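Local structure of beta-N-acetylglucosaminidase (Thermotoga maritima, 3WO8) at residues H176-E181 with E199-P204; V242-I247 with G251-D256. The protein probably catalyses the hydrolysis of terminal non-reducing N-acetyl-D-hexosamine residues from N-acetyl-beta-D-hexosaminides, as a member of glycosyl hydrolase family 3. One frame throughout, in Å; residues are numbered along the deposited sequence.

How the interactions relate
Both contacts belong to the TIM-barrel part of the chain and follow one another in series, neither enclosing nor crossing the other. Coming from the N terminus, the chain leaves the fifth barrel strand, 167-173, and enters the loop of interaction 1. That contact closes a 17-residue excursion through strand 189-190 and helix 194-199, tying the loop to the turn that leads into helix 203-211. After the sixth strand, 216-219, helix 236-247 leads to interaction 2, which closes a three-residue loop into the seventh strand, 253-257. The centres lie about 16 Å apart, the nearest atoms about 4 Å, without touching. Helix 194-199 links the two, running into segment 199-204 while its Trp-198 packs on Val-242 and Ile-247.

Interaction 1 (H176-E181 with E199-P204); sequences HGKARE and EEDLLP
Lys-178 makes a forked salt bridge with Glu-200 and Asp-201, at the C-terminal end of the barrel strands, where the loop after strand 167-173 passes the turn between helices 194-199 and 203-211. Its NZ lies 2.5 Å from Asp-201 OD1, a short approach on the syn side of the carboxylate. Glu-200 receives the same nitrogen on the anti side of its carboxylate, at 2.9 Å from NZ to OE1, and the two side chains run nearly perpendicular. Lys-178 stretches straight as far as CE and then bends (chi4 75°), which lets NZ sit within reach of both acids. Two type I turns face each other here: His-176 to Ala-179, closed by Ala-179 N to His-176 O at 3.0 Å, carries the lysine, while Glu-200 to Leu-203 leads into the helix and carries both acids, so this is a three-residue salt-bridge network joining loop to loop in a TIM barrel. Swapping the lysine for a leucine would probably leave the buried Asp-201 carboxylate without its cation and let Glu-200 swing away. Lys-196 is a second, weak and distant ionic partner of Glu-200 OE1, and Leu-202 packs on Pro-174, in the loop just ahead of 176-181.

Interaction 2 (V242-I247 with G251-D256); sequences VLREKI and GLVISD
Arg-244 and Leu-243, neighbours near the end of helix 236-247, both reach segment 251-256, Arg-244 to Gly-251 and both to Val-253, one by a polar grip and the other by apolar packing. The polar part centres on the guanidinium. Its NH1 gives a nearly straight hydrogen bond to Gly-251 O, 2.7 Å long with an N-H...O angle of 175°. The oxygen lies at the edge of the guanidinium, in its plane, and the nitrogen in turn lies in the carbonyl plane. A bend at chi2 (-107°) carries the arginine's end toward the strand, although its CB does not point there. NH2 bonds to Asn-282 OD1 and Gly-280 O, and because Asn-282 OD1 also accepts Val-253 N, one amide oxygen ties the arginine to the strand's own backbone. With NE, NH1 and NH2 all hydrogen-bonded, the flat group probably has little freedom to turn.

The packing gathers on Val-253. Its CG2 lies over one face of the guanidinium, 3.2 Å from Arg-244 NH2, and the same methyl makes an apolar contact with Leu-243 CD2, tip to tip at 3.6 Å. With CG anti to the backbone N (chi1 176°), Leu-243 extends its CD2 to Val-253; the side chain also packs on Phe-173 of the fifth strand and on Phe-249 in the connecting loop.

Backbone bonds set the frame. The helix has a wider pi-type turn over 242-247, with a weak bond from Ile-247 N to Val-242 O, and the backbone of Leu-243 is hydrogen-bonded to that of Phe-249. Val-253 bonds to Met-283 on one side of its strand, Ile-254 to Val-217 on the other. The arrangement is the second half of a beta-alpha-beta crossover, in which the sixth helix of a TIM barrel turns back and packs against the outside of the seventh parallel strand.

Interaction 1 (H176-E181 with E199-P204)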
loop_
_atom_site.group_PDB
_atom_site.type_symbol
_atom_site.label_atom_id
_atom_site.label_comp_id
_atom_site.label_asym_id
_atom_site.label_seq_id
_atom_site.Cartn_x
_atom_site.Cartn_y
_atom_site.Cartn_z
ATOM N N HIS B 176 -23.525 -5.980 -18.634
ATOM C CA HIS B 176 -24.041 -4.629 -18.594
ATOM C C HIS B 176 -23.651 -3.815 -19.815
ATOM O O HIS B 176 -24.162 -2.743 -20.041
ATOM C CB HIS B 176 -23.429 -3.937 -17.387
ATOM C CG HIS B 176 -24.390 -3.129 -16.594
ATOM N ND1 HIS B 176 -24.840 -3.537 -15.359
ATOM C CD2 HIS B 176 -24.955 -1.923 -16.826
ATOM C CE1 HIS B 176 -25.663 -2.627 -14.868
ATOM N NE2 HIS B 176 -25.754 -1.639 -15.743
ATOM N N GLY B 177 -22.740 -4.296 -20.622
ATOM C CA GLY B 177 -22.155 -3.439 -21.655
ATOM C C GLY B 177 -23.157 -2.658 -22.481
ATOM O O GLY B 177 -22.924 -1.519 -22.819
ATOM N N LYS B 178 -24.282 -3.271 -22.833
ATOM C CA LYS B 178 -25.192 -2.647 -23.806
ATOM C C LYS B 178 -26.314 -1.849 -23.144
ATOM O O LYS B 178 -27.204 -1.384 -23.841
ATOM C CB LYS B 178 -25.785 -3.711 -24.752
ATOM C CG LYS B 178 -24.795 -4.348 -25.736
ATOM C CD LYS B 178 -25.414 -5.523 -26.508
ATOM C CE LYS B 178 -24.524 -5.967 -27.656
ATOM N NZ LYS B 178 -23.338 -6.729 -27.187
ATOM N N ALA B 179 -26.261 -1.671 -21.825
ATOM C CA ALA B 179 -27.365 -1.102 -21.072
ATOM C C ALA B 179 -27.670 0.292 -21.538
ATOM O O ALA B 179 -26.786 1.162 -21.556
ATOM C CB ALA B 179 -27.078 -1.079 -19.598
ATOM N N ARG B 180 -28.946 0.459 -21.915
ATOM C CA ARG B 180 -29.536 1.709 -22.402
ATOM C C ARG B 180 -30.286 2.400 -21.255
ATOM O O ARG B 180 -31.250 1.858 -20.660
ATOM C CB ARG B 180 -30.473 1.454 -23.596
ATOM C CG ARG B 180 -29.758 1.167 -24.928
ATOM C CD ARG B 180 -30.374 1.903 -26.124
ATOM N NE ARG B 180 -30.349 3.366 -25.955
ATOM C CZ ARG B 180 -31.375 4.125 -25.536
ATOM N NH1 ARG B 180 -32.560 3.591 -25.239
ATOM N NH2 ARG B 180 -31.222 5.441 -25.411
ATOM N N GLU B 181 -29.816 3.611 -20.973
ATOM C CA GLU B 181 -30.041 4.263 -19.693
ATOM C C GLU B 181 -31.227 5.215 -19.788
ATOM O O GLU B 181 -32.277 4.836 -20.302
ATOM C CB GLU B 181 -28.751 4.991 -19.258
ATOM C CG GLU B 181 -27.507 4.089 -19.103
ATOM C CD GLU B 181 -27.236 3.634 -17.668
ATOM O OE1 GLU B 181 -27.228 2.411 -17.393
ATOM O OE2 GLU B 181 -27.016 4.510 -16.813
ATOM N N GLU B 199 -23.581 -14.830 -28.357
ATOM C CA GLU B 199 -22.389 -14.594 -29.156
ATOM C C GLU B 199 -21.446 -13.513 -28.654
ATOM O O GLU B 199 -20.257 -13.584 -28.920
ATOM C CB GLU B 199 -22.792 -14.203 -30.573
ATOM C CG GLU B 199 -23.441 -15.332 -31.339
ATOM C CD GLU B 199 -23.730 -14.959 -32.773
ATOM O OE1 GLU B 199 -24.324 -13.882 -33.017
ATOM O OE2 GLU B 199 -23.358 -15.758 -33.648
ATOM N N GLU B 200 -21.968 -12.471 -28.005
ATOM C CA GLU B 200 -21.122 -11.313 -27.607
ATOM C C GLU B 200 -20.910 -11.198 -26.088
ATOM O O GLU B 200 -19.918 -11.659 -25.561
ATOM C CB GLU B 200 -21.699 -10.031 -28.188
ATOM C CG GLU B 200 -21.512 -9.929 -29.693
ATOM C CD GLU B 200 -22.429 -8.921 -30.354
ATOM O OE1 GLU B 200 -22.758 -7.883 -29.739
ATOM O OE2 GLU B 200 -22.816 -9.170 -31.514
ATOM N N ASP B 201 -21.884 -10.653 -25.385
ATOM C CA ASP B 201 -21.750 -10.353 -23.952
ATOM C C ASP B 201 -21.465 -11.558 -23.044
ATOM O O ASP B 201 -20.773 -11.429 -22.021
ATOM C CB ASP B 201 -23.019 -9.643 -23.443
ATOM C CG ASP B 201 -23.365 -8.423 -24.273
ATOM O OD1 ASP B 201 -23.582 -8.587 -25.509
ATOM O OD2 ASP B 201 -23.375 -7.305 -23.693
ATOM N N LEU B 202 -22.028 -12.711 -23.400
ATOM C CA LEU B 202 -21.879 -13.912 -22.572
ATOM C C LEU B 202 -20.641 -14.678 -22.957
ATOM O O LEU B 202 -20.212 -15.542 -22.203
ATOM C CB LEU B 202 -23.100 -14.829 -22.671
ATOM C CG LEU B 202 -24.310 -14.351 -21.898
ATOM C CD1 LEU B 202 -25.566 -14.725 -22.630
ATOM C CD2 LEU B 202 -24.328 -14.964 -20.517
ATOM N N LEU B 203 -20.073 -14.365 -24.115
ATOM C CA LEU B 203 -18.881 -15.066 -24.555
ATOM C C LEU B 203 -17.873 -15.167 -23.405
ATOM O O LEU B 203 -17.569 -16.286 -22.977
ATOM C CB LEU B 203 -18.274 -14.484 -25.855
ATOM C CG LEU B 203 -17.032 -15.255 -26.314
ATOM C CD1 LEU B 203 -17.301 -16.741 -26.322
ATOM C CD2 LEU B 203 -16.550 -14.854 -27.702
ATOM N N PRO B 204 -17.438 -14.020 -22.831
ATOM C CA PRO B 204 -16.506 -14.068 -21.707
ATOM C C PRO B 204 -16.987 -14.857 -20.494
ATOM O O PRO B 204 -16.191 -15.482 -19.814
ATOM C CB PRO B 204 -16.352 -12.585 -21.313
ATOM C CG PRO B 204 -16.845 -11.798 -22.475
ATOM C CD PRO B 204 -17.958 -12.649 -23.009
#

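Interaction 2 (V242-I247 with G251-D256)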
loop_
_atom_site.group_PDB
_atom_site.type_symbol
_atom_site.label_atom_id
_atom_site.label_comp_id
_atom_site.label_asym_id
_atom_site.label_seq_id
_atom_site.Cartn_x
_atom_site.Cartn_y
_atom_site.Cartn_z
ATOM N N VAL B 242 -30.364 -19.767 -18.242
ATOM C CA VAL B 242 -29.115 -19.455 -18.975
ATOM C C VAL B 242 -27.796 -19.783 -18.221
ATOM O O VAL B 242 -26.790 -20.117 -18.865
ATOM C CB VAL B 242 -29.075 -18.004 -19.468
ATOM C CG1 VAL B 242 -28.842 -17.073 -18.309
ATOM C CG2 VAL B 242 -27.970 -17.795 -20.489
ATOM N N LEU B 243 -27.775 -19.698 -16.889
ATOM C CA LEU B 243 -26.485 -19.816 -16.173
ATOM C C LEU B 243 -26.274 -21.184 -15.570
ATOM O O LEU B 243 -25.279 -21.854 -15.874
ATOM C CB LEU B 243 -26.289 -18.711 -15.101
ATOM C CG LEU B 243 -25.020 -18.762 -14.205
ATOM C CD1 LEU B 243 -23.744 -18.644 -15.019
ATOM C CD2 LEU B 243 -25.012 -17.707 -13.124
ATOM N N ARG B 244 -27.187 -21.591 -14.702
ATOM C CA ARG B 244 -27.045 -22.886 -14.024
ATOM C C ARG B 244 -27.207 -24.131 -14.903
ATOM O O ARG B 244 -26.602 -25.176 -14.597
ATOM C CB ARG B 244 -28.035 -23.010 -12.912
ATOM C CG ARG B 244 -27.870 -21.927 -11.890
ATOM C CD ARG B 244 -27.276 -22.489 -10.648
ATOM N NE ARG B 244 -27.232 -21.469 -9.609
ATOM C CZ ARG B 244 -26.164 -21.159 -8.894
ATOM N NH1 ARG B 244 -25.022 -21.769 -9.106
ATOM N NH2 ARG B 244 -26.252 -20.231 -7.957
ATOM N N GLU B 245 -28.014 -24.020 -15.965
ATOM C CA GLU B 245 -28.306 -25.146 -16.879
ATOM C C GLU B 245 -27.552 -25.011 -18.176
ATOM O O GLU B 245 -26.714 -25.856 -18.505
ATOM C CB GLU B 245 -29.817 -25.297 -17.170
ATOM C CG GLU B 245 -30.637 -25.521 -15.905
ATOM C CD GLU B 245 -32.132 -25.704 -16.119
ATOM O OE1 GLU B 245 -32.720 -25.172 -17.090
ATOM O OE2 GLU B 245 -32.737 -26.372 -15.263
ATOM N N LYS B 246 -27.846 -23.969 -18.933
ATOM C CA LYS B 246 -27.244 -23.860 -20.242
ATOM C C LYS B 246 -25.710 -23.816 -20.141
ATOM O O LYS B 246 -25.031 -24.540 -20.852
ATOM C CB LYS B 246 -27.781 -22.657 -20.995
ATOM C CG LYS B 246 -27.485 -22.721 -22.466
ATOM C CD LYS B 246 -27.995 -21.480 -23.167
ATOM C CE LYS B 246 -28.056 -21.653 -24.676
ATOM N NZ LYS B 246 -26.828 -22.314 -25.229
ATOM N N ILE B 247 -25.171 -22.996 -19.242
ATOM C CA ILE B 247 -23.710 -22.842 -19.124
ATOM C C ILE B 247 -23.098 -23.963 -18.316
ATOM O O ILE B 247 -22.038 -24.482 -18.674
ATOM C CB ILE B 247 -23.318 -21.508 -18.458
ATOM C CG1 ILE B 247 -23.311 -20.397 -19.501
ATOM C CG2 ILE B 247 -21.932 -21.614 -17.819
ATOM C CD1 ILE B 247 -23.458 -19.011 -18.911
ATOM N N GLY B 251 -21.712 -23.032 -9.039
ATOM C CA GLY B 251 -21.002 -22.319 -7.970
ATOM C C GLY B 251 -21.753 -21.108 -7.456
ATOM O O GLY B 251 -22.942 -21.008 -7.623
ATOM N N LEU B 252 -21.025 -20.166 -6.873
ATOM C CA LEU B 252 -21.587 -19.024 -6.131
ATOM C C LEU B 252 -22.147 -17.926 -7.016
ATOM O O LEU B 252 -21.487 -17.411 -7.902
ATOM C CB LEU B 252 -20.522 -18.437 -5.232
ATOM C CG LEU B 252 -20.998 -17.694 -4.006
ATOM C CD1 LEU B 252 -21.892 -18.560 -3.147
ATOM C CD2 LEU B 252 -19.797 -17.291 -3.172
ATOM N N VAL B 253 -23.409 -17.619 -6.801
ATOM C CA VAL B 253 -24.049 -16.538 -7.491
ATOM C C VAL B 253 -24.416 -15.503 -6.445
ATOM O O VAL B 253 -25.091 -15.795 -5.409
ATOM C CB VAL B 253 -25.286 -16.988 -8.261
ATOM C CG1 VAL B 253 -26.084 -15.765 -8.696
ATOM C CG2 VAL B 253 -24.860 -17.797 -9.482
ATOM N N ILE B 254 -23.953 -14.289 -6.711
ATOM C CA ILE B 254 -24.136 -13.232 -5.762
ATOM C C ILE B 254 -24.878 -12.135 -6.463
ATOM O O ILE B 254 -24.682 -11.899 -7.661
ATOM C CB ILE B 254 -22.803 -12.736 -5.170
ATOM C CG1 ILE B 254 -23.095 -11.845 -3.965
ATOM C CG2 ILE B 254 -21.961 -11.990 -6.220
ATOM C CD1 ILE B 254 -21.865 -11.278 -3.291
ATOM N N SER B 255 -25.760 -11.492 -5.711
ATOM C CA SER B 255 -26.506 -10.342 -6.227
ATOM C C SER B 255 -25.620 -9.095 -6.315
ATOM O O SER B 255 -24.687 -8.946 -5.528
ATOM C CB SER B 255 -27.697 -10.054 -5.313
ATOM O OG SER B 255 -27.307 -9.319 -4.162
ATOM N N ASP B 256 -25.901 -8.207 -7.267
ATOM C CA ASP B 256 -25.383 -6.855 -7.170
ATOM C C ASP B 256 -26.139 -6.283 -5.960
ATOM O O ASP B 256 -27.000 -6.986 -5.390
ATOM C CB ASP B 256 -25.568 -6.070 -8.453
ATOM C CG ASP B 256 -24.606 -4.888 -8.544
ATOM O OD1 ASP B 256 -24.148 -4.443 -7.486
ATOM O OD2 ASP B 256 -24.278 -4.395 -9.638
#